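PDB 1VLI: spore coat polysaccharide biosynthesis protein SpsE from Bacillus subtilis, which probably acts as an N-acylneuraminate-9-phosphate synthase of the NeuB type in the making of the spore coat polysaccharide. Local coordinates for residues L49-A54 against R111-I116; A166-S171 against S299-T304; A322-G327 against R363-D368; F63-A68 against M96-E101. One frame throughout, in Å; residues are numbered along the deposited sequence.

Contact 1: L49-A54 against R111-I116; sequences LIDAAA and REKQVI
Asp51 OD1 is approached by two groups: the hydroxyl of Tyr109, which is hydrogen-bonded to it, and, on the other segment, CE of Lys113, 3.3 Å from OD1. The ammonium group itself stays farther off: Lys113 NZ lies 4.2 Å from Asp51 OD1, beyond a salt bridge, although the opposite charges should still attract one another. Bends in the Lys113 chain at chi2 (-64°) and chi3 (-84°) go with this approach, and its side chain runs obliquely past that of Asp51.

Both segments belong to the TIM barrel. Residues 49-54 are part of helix 43-56, whereas the other segment, 111-116, carries the chain from the end of helix 103-112 into strand 116-118, so the side of one outer helix meets the turn that follows another. Lys113 is the first residue to leave the helical conformation, and Gln114 then takes a positive phi (53°) as the chain turns toward the strand.

The rest of the contact is apolar. Ala54 faces the turn: its CB lies 4.1 Å from Lys113 CB and 3.9 Å from Val115 CG1. The second methyl of Val115 reaches toward Ile50, with 4.2 Å between Ile50 CG2 and Val115 CG2. Ile50 also packs on Leu106, Tyr109 and Cys110 of helix 103-112, while Val115 rests against Val61 of strand 60-63.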
loop_
_atom_site.group_PDB
_atom_site.type_symbol
_atom_site.label_atom_id
_atom_site.label_comp_id
_atom_site.label_asym_id
_atom_site.label_seq_id
_atom_site.Cartn_x
_atom_site.Cartn_y
_atom_site.Cartn_z
ATOM N N LEU A 49 -12.682 -15.310 -7.539
ATOM C CA LEU A 49 -12.579 -13.988 -6.893
ATOM C C LEU A 49 -12.649 -12.893 -7.949
ATOM O O LEU A 49 -13.478 -12.006 -7.861
ATOM C CB LEU A 49 -11.323 -13.890 -6.042
ATOM C CG LEU A 49 -11.414 -14.621 -4.699
ATOM C CD1 LEU A 49 -10.016 -15.024 -4.245
ATOM C CD2 LEU A 49 -12.121 -13.769 -3.629
ATOM N N ILE A 50 -11.822 -13.017 -8.980
ATOM C CA ILE A 50 -11.949 -12.217 -10.204
ATOM C C ILE A 50 -13.387 -12.095 -10.661
ATOM O O ILE A 50 -13.839 -10.975 -10.856
ATOM C CB ILE A 50 -11.011 -12.760 -11.341
ATOM C CG1 ILE A 50 -9.558 -12.679 -10.846
ATOM C CG2 ILE A 50 -11.161 -11.945 -12.626
ATOM C CD1 ILE A 50 -8.490 -12.947 -11.849
ATOM N N ASP A 51 -14.114 -13.217 -10.787
ATOM C CA ASP A 51 -15.541 -13.206 -11.182
ATOM C C ASP A 51 -16.378 -12.338 -10.282
ATOM O O ASP A 51 -17.177 -11.530 -10.757
ATOM C CB ASP A 51 -16.172 -14.604 -11.133
ATOM C CG ASP A 51 -15.729 -15.513 -12.282
ATOM O OD1 ASP A 51 -15.540 -15.034 -13.425
ATOM O OD2 ASP A 51 -15.578 -16.745 -12.129
ATOM N N ALA A 52 -16.219 -12.544 -8.977
ATOM C CA ALA A 52 -16.998 -11.821 -7.970
ATOM C C ALA A 52 -16.782 -10.306 -8.058
ATOM O O ALA A 52 -17.744 -9.532 -7.992
ATOM C CB ALA A 52 -16.659 -12.332 -6.580
ATOM N N ALA A 53 -15.521 -9.906 -8.233
ATOM C CA ALA A 53 -15.138 -8.505 -8.411
ATOM C C ALA A 53 -15.794 -7.888 -9.644
ATOM O O ALA A 53 -16.320 -6.769 -9.579
ATOM C CB ALA A 53 -13.632 -8.389 -8.515
ATOM N N ALA A 54 -15.730 -8.620 -10.758
ATOM C CA ALA A 54 -16.330 -8.224 -12.015
ATOM C C ALA A 54 -17.834 -8.091 -11.905
ATOM O O ALA A 54 -18.393 -7.084 -12.337
ATOM C CB ALA A 54 -15.968 -9.271 -13.137
ATOM N N ARG A 111 -8.131 -9.375 -17.960
ATOM C CA ARG A 111 -8.293 -8.609 -19.200
ATOM C C ARG A 111 -9.593 -8.958 -19.874
ATOM O O ARG A 111 -10.267 -8.083 -20.413
ATOM C CB ARG A 111 -7.123 -8.817 -20.169
ATOM C CG ARG A 111 -6.935 -7.687 -21.199
ATOM C CD ARG A 111 -5.476 -7.240 -21.362
ATOM N N GLU A 112 -9.978 -10.219 -19.814
ATOM C CA GLU A 112 -11.229 -10.569 -20.438
ATOM C C GLU A 112 -12.480 -10.308 -19.585
ATOM O O GLU A 112 -13.563 -10.164 -20.142
ATOM C CB GLU A 112 -11.183 -11.968 -21.025
ATOM C CG GLU A 112 -11.825 -13.048 -20.187
ATOM C CD GLU A 112 -12.055 -14.302 -21.007
ATOM O OE1 GLU A 112 -12.933 -14.269 -21.904
ATOM O OE2 GLU A 112 -11.339 -15.305 -20.767
ATOM N N LYS A 113 -12.347 -10.203 -18.258
ATOM C CA LYS A 113 -13.508 -9.852 -17.430
ATOM C C LYS A 113 -13.556 -8.324 -17.217
ATOM O O LYS A 113 -14.364 -7.796 -16.441
ATOM C CB LYS A 113 -13.572 -10.651 -16.112
ATOM C CG LYS A 113 -13.578 -12.188 -16.226
ATOM C CD LYS A 113 -14.825 -12.797 -16.947
ATOM C CE LYS A 113 -16.014 -12.974 -15.987
ATOM N NZ LYS A 113 -17.385 -13.009 -16.622
ATOM N N GLN A 114 -12.684 -7.634 -17.957
ATOM C CA GLN A 114 -12.562 -6.179 -17.958
ATOM C C GLN A 114 -12.381 -5.602 -16.565
ATOM O O GLN A 114 -13.014 -4.610 -16.187
ATOM C CB GLN A 114 -13.726 -5.531 -18.697
ATOM C CG GLN A 114 -13.496 -5.462 -20.186
ATOM C CD GLN A 114 -14.775 -5.604 -20.970
ATOM O OE1 GLN A 114 -15.760 -4.886 -20.729
ATOM N NE2 GLN A 114 -14.777 -6.540 -21.921
ATOM N N VAL A 115 -11.527 -6.258 -15.789
ATOM C CA VAL A 115 -11.073 -5.676 -14.546
ATOM C C VAL A 115 -9.551 -5.513 -14.594
ATOM O O VAL A 115 -8.834 -6.224 -15.336
ATOM C CB VAL A 115 -11.598 -6.426 -13.276
ATOM C CG1 VAL A 115 -13.090 -6.618 -13.346
ATOM C CG2 VAL A 115 -10.945 -7.756 -13.115
ATOM N N ILE A 116 -9.077 -4.548 -13.817
ATOM C CA ILE A 116 -7.687 -4.170 -13.845
ATOM C C ILE A 116 -7.000 -4.862 -12.684
ATOM O O ILE A 116 -7.319 -4.604 -11.504
ATOM C CB ILE A 116 -7.542 -2.631 -13.715
ATOM C CG1 ILE A 116 -8.199 -1.906 -14.909
ATOM C CG2 ILE A 116 -6.066 -2.231 -13.528
ATOM C CD1 ILE A 116 -8.405 -0.392 -14.665
#

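Contact 2: A166-S171 against S299-T304; sequences AGAEIS and SYKTTT
The ring of Tyr300 and the carboxylate of Glu169 belong to side chains that cross obliquely, with the two planes nearly perpendicular (79°) and Glu169 OE2 3.6 Å from Tyr300 CZ and 3.0 Å from Tyr300 OH. The same OE2 accepts a hydrogen bond from Thr302 OG1 on its anti side, 19° out of the carboxylate plane. This happens on a loop of the TIM barrel, where the chain coming from strand 161-164 turns into helix 170-181 and the loop between helices 293-296 and 310-313 runs alongside it in roughly the opposite direction. Glu169 holds the N-cap position, and its backbone N is hydrogen-bonded to Asp172 OD2. An alanine in place of Glu169 would probably leave the Thr302 hydroxyl without its acceptor and the Tyr300 ring freer to turn.

Lys301 goes the other way, into the protein. With CG anti to the backbone N (chi1 179°), its chain passes the carbonyl of Ala168, where CG is 3.4 Å from Ala168 O, and NZ ends on Thr165 OG1 and a water. That water lies 2.6 Å from Thr302 O. A second water accepts from Ile170 N, in the first turn of the helix, and donates to Lys301 O.

Gly167 has a positive phi, which by itself favours glycine, and its CA lies 3.7 Å from Thr303 CB.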
loop_
_atom_site.group_PDB
_atom_site.type_symbol
_atom_site.label_atom_id
_atom_site.label_comp_id
_atom_site.label_asym_id
_atom_site.label_seq_id
_atom_site.Cartn_x
_atom_site.Cartn_y
_atom_site.Cartn_z
ATOM N N ALA A 166 -1.457 4.481 6.710
ATOM C CA ALA A 166 -1.830 4.077 8.070
ATOM C C ALA A 166 -0.760 4.506 9.047
ATOM O O ALA A 166 0.439 4.259 8.824
ATOM C CB ALA A 166 -2.049 2.592 8.179
ATOM N N GLY A 167 -1.188 5.160 10.123
ATOM C CA GLY A 167 -0.267 5.571 11.196
ATOM C C GLY A 167 0.712 6.700 10.880
ATOM O O GLY A 167 1.628 6.953 11.665
ATOM N N ALA A 168 0.502 7.384 9.748
ATOM C CA ALA A 168 1.428 8.392 9.244
ATOM C C ALA A 168 1.012 9.735 9.788
ATOM O O ALA A 168 -0.146 9.932 10.135
ATOM C CB ALA A 168 1.417 8.426 7.722
ATOM N N GLU A 169 1.961 10.653 9.870
ATOM C CA GLU A 169 1.626 12.036 10.098
ATOM C C GLU A 169 1.822 12.782 8.794
ATOM O O GLU A 169 2.261 12.197 7.789
ATOM C CB GLU A 169 2.473 12.581 11.222
ATOM C CG GLU A 169 2.194 11.797 12.480
ATOM C CD GLU A 169 2.467 12.600 13.715
ATOM O OE1 GLU A 169 3.601 13.094 13.870
ATOM O OE2 GLU A 169 1.537 12.733 14.522
ATOM N N ILE A 170 1.471 14.061 8.794
ATOM C CA ILE A 170 1.430 14.845 7.561
ATOM C C ILE A 170 2.814 14.967 6.872
ATOM O O ILE A 170 2.929 14.939 5.633
ATOM C CB ILE A 170 0.670 16.195 7.800
ATOM C CG1 ILE A 170 0.346 16.921 6.494
ATOM C CG2 ILE A 170 1.395 17.114 8.793
ATOM C CD1 ILE A 170 -0.750 16.304 5.705
ATOM N N SER A 171 3.862 15.013 7.681
ATOM C CA SER A 171 5.199 15.139 7.163
ATOM C C SER A 171 5.659 13.881 6.429
ATOM O O SER A 171 6.386 13.986 5.447
ATOM C CB SER A 171 6.152 15.496 8.291
ATOM O OG SER A 171 5.884 14.660 9.393
ATOM N N SER A 299 -9.433 15.477 12.155
ATOM C CA SER A 299 -8.658 15.811 10.937
ATOM C C SER A 299 -7.138 15.823 11.134
ATOM O O SER A 299 -6.394 15.940 10.163
ATOM C CB SER A 299 -9.115 17.149 10.317
ATOM O OG SER A 299 -9.026 18.242 11.234
ATOM N N TYR A 300 -6.667 15.730 12.380
ATOM C CA TYR A 300 -5.223 15.646 12.624
ATOM C C TYR A 300 -4.755 14.271 12.169
ATOM O O TYR A 300 -5.118 13.256 12.786
ATOM C CB TYR A 300 -4.854 15.903 14.096
ATOM C CG TYR A 300 -3.355 15.823 14.355
ATOM C CD1 TYR A 300 -2.456 16.697 13.717
ATOM C CD2 TYR A 300 -2.833 14.869 15.220
ATOM C CE1 TYR A 300 -1.064 16.617 13.933
ATOM C CE2 TYR A 300 -1.445 14.772 15.449
ATOM C CZ TYR A 300 -0.566 15.647 14.802
ATOM O OH TYR A 300 0.796 15.541 15.044
ATOM N N LYS A 301 -3.996 14.250 11.064
ATOM C CA LYS A 301 -3.464 13.007 10.473
ATOM C C LYS A 301 -2.438 12.467 11.423
ATOM O O LYS A 301 -1.432 13.126 11.682
ATOM C CB LYS A 301 -2.809 13.253 9.109
ATOM C CG LYS A 301 -2.215 12.016 8.455
ATOM C CD LYS A 301 -3.215 10.884 8.415
ATOM C CE LYS A 301 -2.653 9.708 7.651
ATOM N NZ LYS A 301 -3.698 8.630 7.499
ATOM N N THR A 302 -2.718 11.278 11.956
ATOM C CA THR A 302 -1.886 10.651 12.985
ATOM C C THR A 302 -2.223 9.153 13.183
ATOM O O THR A 302 -3.214 8.675 12.665
ATOM C CB THR A 302 -1.986 11.456 14.323
ATOM O OG1 THR A 302 -1.035 10.940 15.253
ATOM C CG2 THR A 302 -3.345 11.270 15.018
ATOM N N THR A 303 -1.396 8.421 13.929
ATOM C CA THR A 303 -1.709 7.034 14.308
ATOM C C THR A 303 -2.867 6.951 15.340
ATOM O O THR A 303 -3.031 7.856 16.181
ATOM C CB THR A 303 -0.419 6.337 14.809
ATOM O OG1 THR A 303 -0.622 4.918 14.882
ATOM C CG2 THR A 303 -0.071 6.769 16.236
ATOM N N THR A 304 -3.677 5.891 15.272
ATOM C CA THR A 304 -4.834 5.754 16.182
ATOM C C THR A 304 -4.479 5.091 17.530
ATOM O O THR A 304 -3.367 4.569 17.705
ATOM C CB THR A 304 -6.054 5.034 15.504
ATOM O OG1 THR A 304 -5.649 3.762 14.981
ATOM C CG2 THR A 304 -6.572 5.810 14.276
HETATM O O HOH W 1 -2.681 7.796 10.294
HETATM O O HOH W 2 0.089 15.191 10.986
#

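Contact 3: A322-G327 against R363-D368; sequences APIQKG and RDIPAD
Asp364 reaches across to the backbone of 322-327. Its CB lies 4.0 Å from Ile324 O; CG is placed anti to the carbonyl carbon (chi1 -64°); and at the tip OD1 accepts a hydrogen bond of 3.1 Å from Lys326 N, which arrives nearly along the C-O axis of the carboxylate. Asp364 OD1 also lies 3.6 Å from Gln325 CA, and the Gln325 side chain runs beside that of Asp364, pointing the same way. The carboxylate thus takes up a backbone N-H two residues beyond the one bridge between the segments.

That bridge is a single antiparallel, hydrogen-bonded pair, Ile324 with Ile365. Ile324 N gives a bond of 2.8 Å to Ile365 O, and the return bond from Ile365 N to Ile324 O is 2.7 Å and straighter, at 168°. Farther along, Ala367 CB sits 3.9 Å from Pro323 CD, and the CA of Ala367 makes a CH···O contact with Ala322 O.

The two segments lie in the SAF (antifreeze-like) domain, whose relatives have the beta-clip fold of short strands and long loops. Residues 322-327 follow strand 317-320, and Thr320 in that strand bonds through OG1 to Pro366 O and through its backbone to Asp368. Gly327 is joined to Ala361 by a backbone hydrogen bond, while Arg363 NE forms a salt bridge with Asp375, beyond helix 352-356 in the chain.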
loop_
_atom_site.group_PDB
_atom_site.type_symbol
_atom_site.label_atom_id
_atom_site.label_comp_id
_atom_site.label_asym_id
_atom_site.label_seq_id
_atom_site.Cartn_x
_atom_site.Cartn_y
_atom_site.Cartn_z
ATOM N N ALA A 322 24.801 -7.933 7.461
ATOM C CA ALA A 322 25.974 -8.718 7.892
ATOM C C ALA A 322 26.642 -7.959 9.053
ATOM O O ALA A 322 26.237 -6.850 9.332
ATOM C CB ALA A 322 26.950 -8.899 6.728
ATOM N N PRO A 323 27.618 -8.529 9.766
ATOM C CA PRO A 323 28.367 -7.724 10.740
ATOM C C PRO A 323 29.238 -6.683 10.025
ATOM O O PRO A 323 29.906 -6.992 9.033
ATOM C CB PRO A 323 29.250 -8.757 11.466
ATOM C CG PRO A 323 28.683 -10.072 11.130
ATOM C CD PRO A 323 28.074 -9.931 9.763
ATOM N N ILE A 324 29.201 -5.446 10.498
ATOM C CA ILE A 324 30.044 -4.412 9.908
ATOM C C ILE A 324 31.156 -4.053 10.871
ATOM O O ILE A 324 30.920 -3.843 12.059
ATOM C CB ILE A 324 29.200 -3.169 9.527
ATOM C CG1 ILE A 324 28.113 -3.550 8.501
ATOM C CG2 ILE A 324 30.089 -2.051 8.978
ATOM C CD1 ILE A 324 27.292 -2.382 8.022
ATOM N N GLN A 325 32.376 -3.988 10.357
ATOM C CA GLN A 325 33.521 -3.683 11.194
ATOM C C GLN A 325 33.985 -2.243 11.094
ATOM O O GLN A 325 33.779 -1.573 10.075
ATOM C CB GLN A 325 34.650 -4.651 10.898
ATOM C CG GLN A 325 34.363 -6.064 11.494
ATOM C CD GLN A 325 35.629 -6.883 11.186
ATOM O OE1 GLN A 325 36.571 -7.025 12.104
ATOM N NE2 GLN A 325 35.722 -7.404 9.877
ATOM N N LYS A 326 34.600 -1.783 12.182
ATOM C CA LYS A 326 35.077 -0.408 12.307
ATOM C C LYS A 326 35.953 -0.044 11.116
ATOM O O LYS A 326 36.923 -0.733 10.857
ATOM C CB LYS A 326 35.899 -0.252 13.601
ATOM C CG LYS A 326 36.245 1.189 13.914
ATOM C CD LYS A 326 37.318 1.321 14.977
ATOM C CE LYS A 326 37.237 2.717 15.582
ATOM N NZ LYS A 326 38.324 2.907 16.587
ATOM N N GLY A 327 35.603 1.010 10.376
ATOM C CA GLY A 327 36.442 1.425 9.244
ATOM C C GLY A 327 35.762 1.118 7.913
ATOM O O GLY A 327 36.049 1.756 6.881
ATOM N N ARG A 363 32.453 2.168 14.480
ATOM C CA ARG A 363 32.597 1.064 15.426
ATOM C C ARG A 363 31.968 -0.181 14.815
ATOM O O ARG A 363 31.172 -0.077 13.880
ATOM C CB ARG A 363 31.893 1.384 16.739
ATOM C CG ARG A 363 30.408 1.744 16.576
ATOM C CD ARG A 363 29.779 2.303 17.839
ATOM N NE ARG A 363 28.319 2.228 17.836
ATOM C CZ ARG A 363 27.561 2.573 18.877
ATOM N NH1 ARG A 363 28.139 3.010 19.990
ATOM N NH2 ARG A 363 26.233 2.492 18.818
ATOM N N ASP A 364 32.299 -1.341 15.370
ATOM C CA ASP A 364 31.670 -2.600 14.994
ATOM C C ASP A 364 30.153 -2.553 15.141
ATOM O O ASP A 364 29.653 -2.105 16.158
ATOM C CB ASP A 364 32.187 -3.719 15.889
ATOM C CG ASP A 364 33.674 -3.981 15.712
ATOM O OD1 ASP A 364 34.289 -3.459 14.746
ATOM O OD2 ASP A 364 34.294 -4.717 16.505
ATOM N N ILE A 365 29.426 -3.025 14.137
ATOM C CA ILE A 365 27.977 -3.160 14.242
ATOM C C ILE A 365 27.635 -4.629 14.021
ATOM O O ILE A 365 28.081 -5.223 13.032
ATOM C CB ILE A 365 27.272 -2.280 13.212
ATOM C CG1 ILE A 365 28.005 -0.941 13.068
ATOM C CG2 ILE A 365 25.820 -2.062 13.615
ATOM C CD1 ILE A 365 27.550 -0.088 11.902
ATOM N N PRO A 366 26.896 -5.237 14.954
ATOM C CA PRO A 366 26.429 -6.615 14.774
ATOM C C PRO A 366 25.476 -6.736 13.565
ATOM O O PRO A 366 24.872 -5.739 13.149
ATOM C CB PRO A 366 25.692 -6.902 16.087
ATOM C CG PRO A 366 26.261 -5.899 17.081
ATOM C CD PRO A 366 26.493 -4.675 16.262
ATOM N N ALA A 367 25.347 -7.928 12.990
ATOM C CA ALA A 367 24.381 -8.130 11.901
ATOM C C ALA A 367 23.001 -7.984 12.495
ATOM O O ALA A 367 22.849 -8.111 13.712
ATOM C CB ALA A 367 24.538 -9.494 11.294
ATOM N N ASP A 368 22.009 -7.696 11.650
ATOM C CA ASP A 368 20.602 -7.620 12.063
ATOM C C ASP A 368 20.263 -6.555 13.086
ATOM O O ASP A 368 19.323 -6.713 13.869
ATOM C CB ASP A 368 20.153 -8.965 12.601
ATOM C CG ASP A 368 19.555 -9.802 11.546
ATOM O OD1 ASP A 368 18.327 -9.611 11.328
ATOM O OD2 ASP A 368 20.234 -10.631 10.866
#

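Contact 4: F63-A68 against M96-E101; sequences FQMFQA and MEMPAE
A single backbone hydrogen bond ties the segments: Glu97 N donates to Met65 O over 2.6 Å, almost straight at 172°, although the donor stands well above the carbonyl plane. It belongs to a lone bridge between Phe66 and Met96.

The apolar contacts rest on three methionines, built as selenomethionine. Met98 CE reaches in to 3.5 Å from Met65 CG and 3.9 Å from Phe63 CB, while its selenium lies obliquely to the Phe63 ring, 4.9 Å from the ring centre, a Met-aromatic contact. Met65 and Met96 run side by side, their CE methyls 3.9 Å apart, and Met96 CG packs beside Phe66 CD1.

Polar groups lie at the border of the contact. A water accepts from Ala68 N and bonds weakly to Glu97 OE2. Gln67 CG lies 3.9 Å from that OE2, and its NE2 is 3.3 Å from Met96 O. An alanine in place of Gln67 would remove CG and the amide, and would probably open a gap beside the Met96 carbonyl and Glu97 OE2.

Residues 63-68 leave the C-terminal end of strand 60-63, the end of a TIM barrel where active sites lie; the Gln64 side chain is about 9 Å from the zinc held by His226 and His248.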
loop_
_atom_site.group_PDB
_atom_site.type_symbol
_atom_site.label_atom_id
_atom_site.label_comp_id
_atom_site.label_asym_id
_atom_site.label_seq_id
_atom_site.Cartn_x
_atom_site.Cartn_y
_atom_site.Cartn_z
ATOM N N PHE A 63 -4.364 -8.602 -5.896
ATOM C CA PHE A 63 -3.776 -9.824 -5.313
ATOM C C PHE A 63 -2.402 -9.565 -4.697
ATOM O O PHE A 63 -1.618 -8.762 -5.216
ATOM C CB PHE A 63 -3.621 -10.920 -6.384
ATOM C CG PHE A 63 -4.937 -11.551 -6.799
ATOM C CD1 PHE A 63 -5.459 -12.639 -6.094
ATOM C CD2 PHE A 63 -5.660 -11.043 -7.868
ATOM C CE1 PHE A 63 -6.672 -13.197 -6.435
ATOM C CE2 PHE A 63 -6.896 -11.609 -8.227
ATOM C CZ PHE A 63 -7.401 -12.683 -7.501
ATOM N N GLN A 64 -2.102 -10.248 -3.593
ATOM C CA GLN A 64 -0.740 -10.261 -3.050
ATOM C C GLN A 64 0.168 -11.149 -3.889
ATOM O O GLN A 64 -0.136 -12.329 -4.116
ATOM C CB GLN A 64 -0.734 -10.778 -1.626
ATOM C CG GLN A 64 0.434 -10.280 -0.786
ATOM C CD GLN A 64 0.399 -10.842 0.632
ATOM O OE1 GLN A 64 1.273 -11.608 1.017
ATOM N NE2 GLN A 64 -0.617 -10.471 1.396
HETATM N N MSE A 65 1.276 -10.588 -4.354
HETATM C CA MSE A 65 2.231 -11.370 -5.121
HETATM C C MSE A 65 3.451 -11.792 -4.333
HETATM O O MSE A 65 4.014 -12.845 -4.595
HETATM C CB MSE A 65 2.650 -10.637 -6.376
HETATM C CG MSE A 65 1.596 -10.728 -7.458
HETATM SE SE MSE A 65 2.228 -9.955 -9.141
HETATM C CE MSE A 65 3.812 -11.010 -9.388
ATOM N N PHE A 66 3.851 -10.989 -3.356
ATOM C CA PHE A 66 5.095 -11.242 -2.658
ATOM C C PHE A 66 4.882 -11.595 -1.185
ATOM O O PHE A 66 3.959 -11.082 -0.543
ATOM C CB PHE A 66 6.042 -10.066 -2.874
ATOM C CG PHE A 66 6.130 -9.652 -4.313
ATOM C CD1 PHE A 66 6.979 -10.319 -5.197
ATOM C CD2 PHE A 66 5.313 -8.643 -4.810
ATOM C CE1 PHE A 66 7.028 -9.959 -6.531
ATOM C CE2 PHE A 66 5.355 -8.281 -6.156
ATOM C CZ PHE A 66 6.209 -8.935 -7.012
ATOM N N GLN A 67 5.728 -12.504 -0.678
ATOM C CA GLN A 67 5.663 -12.979 0.713
ATOM C C GLN A 67 6.200 -11.953 1.690
ATOM O O GLN A 67 7.091 -11.182 1.329
ATOM C CB GLN A 67 6.441 -14.270 0.862
ATOM C CG GLN A 67 5.637 -15.484 0.473
ATOM C CD GLN A 67 6.434 -16.762 0.618
ATOM O OE1 GLN A 67 7.490 -16.776 1.270
ATOM N NE2 GLN A 67 5.943 -17.840 0.008
ATOM N N ALA A 68 5.675 -11.965 2.921
ATOM C CA ALA A 68 5.984 -10.926 3.913
ATOM C C ALA A 68 7.413 -10.996 4.499
ATOM O O ALA A 68 7.984 -9.970 4.899
ATOM C CB ALA A 68 4.935 -10.913 5.033
HETATM N N MSE A 96 7.521 -15.804 -3.610
HETATM C CA MSE A 96 6.291 -15.241 -4.092
HETATM C C MSE A 96 5.086 -15.879 -3.468
HETATM O O MSE A 96 5.165 -17.005 -3.043
HETATM C CB MSE A 96 6.257 -15.409 -5.573
HETATM C CG MSE A 96 6.976 -14.278 -6.229
HETATM SE SE MSE A 96 7.046 -14.612 -8.082
HETATM C CE MSE A 96 4.969 -14.637 -8.474
ATOM N N GLU A 97 3.969 -15.155 -3.392
ATOM C CA GLU A 97 2.783 -15.692 -2.752
ATOM C C GLU A 97 2.059 -16.712 -3.588
ATOM O O GLU A 97 1.678 -17.737 -3.056
ATOM C CB GLU A 97 1.797 -14.608 -2.293
ATOM C CG GLU A 97 1.888 -14.310 -0.799
ATOM C CD GLU A 97 1.334 -15.429 0.069
ATOM O OE1 GLU A 97 0.398 -16.124 -0.388
ATOM O OE2 GLU A 97 1.833 -15.612 1.211
HETATM N N MSE A 98 1.825 -16.431 -4.869
HETATM C CA MSE A 98 1.131 -17.385 -5.739
HETATM C C MSE A 98 2.139 -18.031 -6.679
HETATM O O MSE A 98 3.154 -17.405 -6.992
HETATM C CB MSE A 98 0.075 -16.680 -6.570
HETATM C CG MSE A 98 -0.962 -15.925 -5.777
HETATM SE SE MSE A 98 -2.060 -14.779 -6.956
HETATM C CE MSE A 98 -0.680 -13.332 -7.323
ATOM N N PRO A 99 1.882 -19.262 -7.134
ATOM C CA PRO A 99 2.771 -19.908 -8.121
ATOM C C PRO A 99 2.954 -19.062 -9.392
ATOM O O PRO A 99 1.982 -18.565 -9.952
ATOM C CB PRO A 99 2.045 -21.214 -8.453
ATOM C CG PRO A 99 1.243 -21.493 -7.230
ATOM C CD PRO A 99 0.750 -20.137 -6.766
ATOM N N ALA A 100 4.204 -18.900 -9.819
ATOM C CA ALA A 100 4.535 -18.121 -10.999
ATOM C C ALA A 100 3.734 -18.509 -12.253
ATOM O O ALA A 100 3.482 -17.653 -13.117
ATOM C CB ALA A 100 6.021 -18.203 -11.266
ATOM N N GLU A 101 3.309 -19.771 -12.347
ATOM C CA GLU A 101 2.547 -20.197 -13.522
ATOM C C GLU A 101 1.113 -19.709 -13.528
ATOM O O GLU A 101 0.401 -19.892 -14.530
ATOM C CB GLU A 101 2.617 -21.712 -13.770
ATOM C CG GLU A 101 2.027 -22.614 -12.691
ATOM C CD GLU A 101 3.021 -23.035 -11.600
ATOM O OE1 GLU A 101 4.165 -22.485 -11.503
ATOM O OE2 GLU A 101 2.630 -23.939 -10.816
HETATM O O HOH W 3 3.466 -13.592 3.275
#

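In the fold
Contacts 1 and 4 belong together: contact 4 is nested in the loop closed by contact 1, their centres are 19 Å apart, and they touch where Ile50 CG1 packs 3.9 Å from Phe63 CE2. In the eight-stranded TIM barrel contact 1 joins helix 43-56 to the turn after helix 103-112, and contact 4 lies between strand 60-63 and that second helix. Contact 2 comes next along the chain, on the opposite side of the chain's centre from both, 33 Å from contact 1 and 30 Å from contact 4 between centres, and it lays a later loop against the barrel. Contact 3 comes last, in the SAF domain, 49 Å from contact 1 between centres. The protein is thus a barrel carrying zinc, with a small separate domain beyond it.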